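Local coordinates for phenazine-1-carboxylate N-methyltransferase (Pseudomonas aeruginosa, PDB 2IP2), which transfers a methyl group from S-adenosyl-L-methionine to phenazine-1-carboxylate, giving 5-methylphenazine-1-carboxylate on the route to the virulence pigment pyocyanin, at residues D225-N233 against A250-A261. Residues are numbered along the deposited sequence; the frame is centred on the assembly and turned at random.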
ATOM      1  N   ASP A 225      23.731 -30.319  15.185  1.00 37.06           N
ATOM      2  CA  ASP A 225      23.026 -29.263  15.897  1.00 36.61           C
ATOM      3  C   ASP A 225      24.061 -28.230  16.265  1.00 36.31           C
ATOM      4  O   ASP A 225      25.015 -28.516  16.990  1.00 35.08           O
ATOM      5  CB  ASP A 225      22.277 -29.835  17.125  1.00 37.34           C
ATOM      6  CG  ASP A 225      21.821 -28.751  18.132  1.00 40.09           C
ATOM      7  OD1 ASP A 225      21.865 -27.525  17.847  1.00 38.63           O
ATOM      8  OD2 ASP A 225      21.423 -29.163  19.255  1.00 43.68           O
ATOM      9  N   MET A 226      23.864 -27.021  15.737  1.00 35.72           N
ATOM     10  CA  MET A 226      24.815 -25.934  15.913  1.00 35.17           C
ATOM     11  C   MET A 226      24.967 -25.526  17.375  1.00 35.34           C
ATOM     12  O   MET A 226      25.938 -24.867  17.744  1.00 36.09           O
ATOM     13  CB  MET A 226      24.337 -24.723  15.118  1.00 35.52           C
ATOM     14  CG  MET A 226      22.950 -24.263  15.471  1.00 34.13           C
ATOM     15  SD  MET A 226      22.427 -22.815  14.481  1.00 36.05           S
ATOM     16  CE  MET A 226      20.752 -22.626  15.134  1.00 38.44           C
ATOM     17  N   LEU A 227      23.984 -25.877  18.195  1.00 36.06           N
ATOM     18  CA  LEU A 227      23.987 -25.515  19.601  1.00 38.92           C
ATOM     19  C   LEU A 227      24.901 -26.444  20.396  1.00 40.17           C
ATOM     20  O   LEU A 227      25.381 -26.064  21.478  1.00 39.79           O
ATOM     21  CB  LEU A 227      22.560 -25.520  20.149  1.00 39.18           C
ATOM     22  CG  LEU A 227      21.779 -24.195  20.192  1.00 39.66           C
ATOM     23  CD1 LEU A 227      22.189 -23.131  19.178  1.00 35.44           C
ATOM     24  CD2 LEU A 227      20.251 -24.449  20.209  1.00 40.16           C
ATOM     25  N   GLN A 228      25.165 -27.640  19.849  1.00 41.89           N
ATOM     26  CA  GLN A 228      26.188 -28.516  20.439  1.00 43.85           C
ATOM     27  C   GLN A 228      27.570 -28.417  19.811  1.00 43.07           C
ATOM     28  O   GLN A 228      28.592 -28.412  20.495  1.00 43.09           O
ATOM     29  CB  GLN A 228      25.695 -29.847  21.047  0.50 45.59           C
ATOM     30  CG  GLN A 228      24.437 -29.733  22.018  0.50 46.64           C
ATOM     31  CD  GLN A 228      24.650 -28.882  23.247  0.50 53.99           C
ATOM     32  OE1 GLN A 228      25.614 -29.091  24.009  0.50 57.97           O
ATOM     33  NE2 GLN A 228      23.734 -27.927  23.479  0.50 52.93           N
ATOM     34  N   GLU A 229      27.601 -28.255  18.489  1.00 40.84           N
ATOM     35  CA  GLU A 229      28.851 -28.314  17.742  1.00 39.73           C
ATOM     36  C   GLU A 229      28.792 -27.554  16.422  1.00 37.94           C
ATOM     37  O   GLU A 229      27.769 -27.593  15.743  1.00 36.80           O
ATOM     38  CB  GLU A 229      29.229 -29.780  17.502  1.00 39.67           C
ATOM     39  CG  GLU A 229      30.712 -30.058  17.436  1.00 40.14           C
ATOM     40  CD  GLU A 229      31.020 -31.562  17.307  1.00 41.32           C
ATOM     41  OE1 GLU A 229      30.324 -32.264  16.532  1.00 41.51           O
ATOM     42  OE2 GLU A 229      31.975 -32.030  17.969  1.00 42.20           O
ATOM     43  N   VAL A 230      29.894 -26.899  16.045  1.00 35.95           N
ATOM     44  CA  VAL A 230      30.047 -26.391  14.661  1.00 36.23           C
ATOM     45  C   VAL A 230      31.376 -26.830  14.044  1.00 34.96           C
ATOM     46  O   VAL A 230      32.313 -27.058  14.781  1.00 35.25           O
ATOM     47  CB  VAL A 230      29.945 -24.840  14.546  1.00 35.43           C
ATOM     48  CG1 VAL A 230      28.582 -24.322  15.073  1.00 35.08           C
ATOM     49  CG2 VAL A 230      31.146 -24.142  15.207  1.00 36.24           C
ATOM     50  N   PRO A 231      31.443 -26.959  12.702  1.00 34.41           N
ATOM     51  CA  PRO A 231      32.691 -27.297  11.994  1.00 34.01           C
ATOM     52  C   PRO A 231      33.854 -26.376  12.383  1.00 33.87           C
ATOM     53  O   PRO A 231      33.667 -25.148  12.593  1.00 33.11           O
ATOM     54  CB  PRO A 231      32.322 -27.159  10.496  1.00 33.63           C
ATOM     55  CG  PRO A 231      30.815 -27.369  10.442  1.00 34.07           C
ATOM     56  CD  PRO A 231      30.292 -26.832  11.777  1.00 34.61           C
ATOM     57  N   SER A 232      35.036 -26.989  12.526  1.00 33.26           N
ATOM     58  CA  SER A 232      36.200 -26.305  13.097  1.00 31.92           C
ATOM     59  C   SER A 232      37.101 -25.595  12.074  1.00 30.63           C
ATOM     60  O   SER A 232      37.093 -25.897  10.853  1.00 30.40           O
ATOM     61  CB  SER A 232      37.056 -27.276  13.942  0.50 32.67           C
ATOM     62  OG  SER A 232      36.542 -27.425  15.252  0.50 34.93           O
ATOM     63  N   ASN A 233      37.915 -24.686  12.616  1.00 31.32           N
ATOM     64  CA  ASN A 233      39.021 -24.042  11.885  1.00 30.67           C
ATOM     65  C   ASN A 233      38.591 -23.117  10.739  1.00 31.20           C
ATOM     66  O   ASN A 233      39.376 -22.853   9.838  1.00 29.62           O
ATOM     67  CB  ASN A 233      40.041 -25.128  11.342  1.00 31.29           C
ATOM     68  CG  ASN A 233      41.461 -24.559  11.200  1.00 33.78           C
ATOM     69  OD1 ASN A 233      41.874 -23.722  12.029  1.00 37.37           O
ATOM     70  ND2 ASN A 233      42.206 -24.981  10.146  1.00 31.81           N
ATOM     71  N   ALA A 250      20.544 -20.009  24.150  1.00 35.86           N
ATOM     72  CA  ALA A 250      20.875 -20.643  22.864  1.00 34.93           C
ATOM     73  C   ALA A 250      21.897 -19.829  22.075  1.00 34.74           C
ATOM     74  O   ALA A 250      22.855 -20.406  21.528  1.00 34.85           O
ATOM     75  CB  ALA A 250      19.580 -20.926  22.027  1.00 34.02           C
ATOM     76  N   SER A 251      21.738 -18.496  22.071  1.00 34.57           N
ATOM     77  CA  SER A 251      22.671 -17.632  21.357  1.00 34.82           C
ATOM     78  C   SER A 251      24.048 -17.686  21.963  1.00 34.52           C
ATOM     79  O   SER A 251      25.049 -17.582  21.247  1.00 34.09           O
ATOM     80  CB  SER A 251      22.200 -16.170  21.278  1.00 34.66           C
ATOM     81  OG  SER A 251      20.934 -16.048  20.631  1.00 36.25           O
ATOM     82  N   LEU A 252      24.123 -17.842  23.289  1.00 34.21           N
ATOM     83  CA  LEU A 252      25.440 -17.867  23.898  1.00 35.16           C
ATOM     84  C   LEU A 252      26.089 -19.236  23.646  1.00 34.88           C
ATOM     85  O   LEU A 252      27.303 -19.296  23.456  1.00 36.56           O
ATOM     86  CB  LEU A 252      25.388 -17.491  25.408  1.00 35.16           C
ATOM     87  CG  LEU A 252      25.186 -16.032  25.870  1.00 36.21           C
ATOM     88  CD1 LEU A 252      25.226 -16.021  27.397  1.00 37.04           C
ATOM     89  CD2 LEU A 252      26.211 -15.033  25.320  1.00 34.74           C
ATOM     90  N   ARG A 253      25.300 -20.306  23.584  1.00 35.44           N
ATOM     91  CA  ARG A 253      25.886 -21.606  23.207  1.00 36.48           C
ATOM     92  C   ARG A 253      26.463 -21.545  21.782  1.00 35.41           C
ATOM     93  O   ARG A 253      27.585 -21.967  21.556  1.00 34.57           O
ATOM     94  CB  ARG A 253      24.921 -22.786  23.292  1.00 37.68           C
ATOM     95  CG  ARG A 253      24.358 -23.151  24.698  1.00 40.56           C
ATOM     96  CD  ARG A 253      23.764 -24.587  24.714  1.00 41.50           C
ATOM     97  NE  ARG A 253      24.785 -25.590  24.390  1.00 49.40           N
ATOM     98  CZ  ARG A 253      25.636 -26.126  25.273  1.00 50.34           C
ATOM     99  NH1 ARG A 253      25.572 -25.789  26.564  1.00 51.37           N
ATOM    100  NH2 ARG A 253      26.535 -27.018  24.866  1.00 49.17           N
ATOM    101  N   LEU A 254      25.713 -20.964  20.847  1.00 34.09           N
ATOM    102  CA  LEU A 254      26.163 -20.903  19.453  1.00 32.87           C
ATOM    103  C   LEU A 254      27.453 -20.062  19.340  1.00 32.47           C
ATOM    104  O   LEU A 254      28.464 -20.468  18.736  1.00 33.27           O
ATOM    105  CB  LEU A 254      25.035 -20.294  18.573  1.00 32.96           C
ATOM    106  CG  LEU A 254      25.453 -20.072  17.136  1.00 32.02           C
ATOM    107  CD1 LEU A 254      25.639 -21.427  16.453  1.00 29.81           C
ATOM    108  CD2 LEU A 254      24.338 -19.252  16.451  1.00 33.92           C
ATOM    109  N   LEU A 255      27.420 -18.892  19.931  1.00 32.29           N
ATOM    110  CA  LEU A 255      28.535 -17.981  19.857  1.00 32.16           C
ATOM    111  C   LEU A 255      29.811 -18.574  20.464  1.00 33.03           C
ATOM    112  O   LEU A 255      30.907 -18.357  19.935  1.00 32.71           O
ATOM    113  CB  LEU A 255      28.190 -16.639  20.492  1.00 31.85           C
ATOM    114  CG  LEU A 255      27.155 -15.809  19.706  1.00 32.29           C
ATOM    115  CD1 LEU A 255      26.715 -14.617  20.544  1.00 33.27           C
ATOM    116  CD2 LEU A 255      27.732 -15.376  18.376  1.00 27.42           C
ATOM    117  N   GLY A 256      29.646 -19.314  21.563  1.00 33.50           N
ATOM    118  CA  GLY A 256      30.773 -20.029  22.216  1.00 34.51           C
ATOM    119  C   GLY A 256      31.313 -21.152  21.354  1.00 34.67           C
ATOM    120  O   GLY A 256      32.549 -21.344  21.227  1.00 35.55           O
ATOM    121  N   ASN A 257      30.382 -21.898  20.749  1.00 35.00           N
ATOM    122  CA  ASN A 257      30.728 -22.905  19.716  1.00 34.95           C
ATOM    123  C   ASN A 257      31.581 -22.321  18.594  1.00 34.97           C
ATOM    124  O   ASN A 257      32.649 -22.864  18.255  1.00 33.04           O
ATOM    125  CB  ASN A 257      29.475 -23.613  19.185  1.00 35.50           C
ATOM    126  CG  ASN A 257      28.873 -24.578  20.198  1.00 37.38           C
ATOM    127  OD1 ASN A 257      29.519 -24.938  21.207  1.00 38.00           O
ATOM    128  ND2 ASN A 257      27.622 -24.957  19.973  1.00 33.52           N
ATOM    129  N   CYS A 258      31.133 -21.200  18.040  1.00 34.03           N
ATOM    130  CA  CYS A 258      31.936 -20.483  17.051  1.00 34.45           C
ATOM    131  C   CYS A 258      33.307 -20.016  17.604  1.00 34.83           C
ATOM    132  O   CYS A 258      34.319 -20.218  16.954  1.00 33.68           O
ATOM    133  CB  CYS A 258      31.155 -19.287  16.485  1.00 35.23           C
ATOM    134  SG  CYS A 258      29.645 -19.841  15.586  1.00 35.37           S
ATOM    135  N   ARG A 259      33.314 -19.429  18.803  1.00 33.81           N
ATOM    136  CA  ARG A 259      34.492 -18.775  19.355  1.00 34.92           C
ATOM    137  C   ARG A 259      35.640 -19.771  19.543  1.00 35.45           C
ATOM    138  O   ARG A 259      36.802 -19.454  19.293  1.00 35.24           O
ATOM    139  CB  ARG A 259      34.165 -18.137  20.709  1.00 35.04           C
ATOM    140  CG  ARG A 259      35.195 -17.123  21.252  1.00 33.34           C
ATOM    141  CD  ARG A 259      34.751 -16.627  22.670  1.00 36.33           C
ATOM    142  NE  ARG A 259      34.437 -17.772  23.550  1.00 39.94           N
ATOM    143  CZ  ARG A 259      33.254 -18.074  24.101  1.00 44.80           C
ATOM    144  NH1 ARG A 259      32.149 -17.338  23.891  1.00 41.81           N
ATOM    145  NH2 ARG A 259      33.171 -19.167  24.864  1.00 43.31           N
ATOM    146  N   GLU A 260      35.273 -20.960  19.965  1.00 35.55           N
ATOM    147  CA  GLU A 260      36.213 -22.014  20.231  1.00 38.38           C
ATOM    148  C   GLU A 260      36.608 -22.796  18.984  1.00 38.40           C
ATOM    149  O   GLU A 260      37.653 -23.421  18.977  1.00 39.12           O
ATOM    150  CB  GLU A 260      35.623 -22.967  21.263  1.00 38.84           C
ATOM    151  CG  GLU A 260      35.612 -22.419  22.673  1.00 43.19           C
ATOM    152  CD  GLU A 260      36.692 -21.360  22.928  1.00 49.18           C
ATOM    153  OE1 GLU A 260      37.857 -21.729  23.212  1.00 51.16           O
ATOM    154  OE2 GLU A 260      36.368 -20.143  22.859  1.00 49.66           O
ATOM    155  N   ALA A 261      35.785 -22.769  17.941  1.00 37.96           N
ATOM    156  CA  ALA A 261      36.029 -23.602  16.747  1.00 37.76           C
ATOM    157  C   ALA A 261      36.864 -22.905  15.703  1.00 38.16           C
ATOM    158  O   ALA A 261      37.630 -23.541  14.967  1.00 38.22           O
ATOM    159  CB  ALA A 261      34.711 -24.046  16.152  1.00 37.68           C
TER
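The CB of Val230 points toward helix 248-261, and CG2 lies against the methyl of Ala261, 3.7 Å from CG2 to CB, while its CG1 faces Leu254 more loosely. Leu254 is the second apolar anchor: CG anti to the backbone N (chi1 175°) and the bend at chi2 (69°) together bring CD1 to within 3.8 Å of Met226 CB, and the extended Met226 chain continues past that methyl. Leu227 crosses Leu254 at about a right angle, its CD1 near Leu254 CB and its CD2 over the methyl of Ala250. Leu197 of strand 193-198 and Tyr237 of strand 236-240 also touch Val230, joining the loop to the Rossmann-like sheet of the methyltransferase domain. The side chain of Met226 is about 7 Å from that of Asp198, which probably binds S-adenosyl-L-methionine.

Outside this apolar layer, Asn257 points from the helix toward the turn at 226-228. Its ND2 gives a hydrogen bond to Met226 O at 2.8 Å; Met226 O lies close to the plane of the Asn257 amide, although ND2 approaches tilted from the carbonyl plane. A weaker bond runs from ND2 to Leu227 O. The latter oxygen is gripped a second time by Arg253 NE at 3.0 Å, along a fairly straight N-H at the guanidinium edge. Asp225 OD1 accepts from Leu227 N at 2.7 Å, an Asx turn at the start of the loop segment. At the helix C-terminus, Ala261 O accepts from Asn233 N at 2.6 Å.

Asn257 and Arg253 thus donate to main-chain carbonyls of the turn, consistent with a loop held in one path beside the helix.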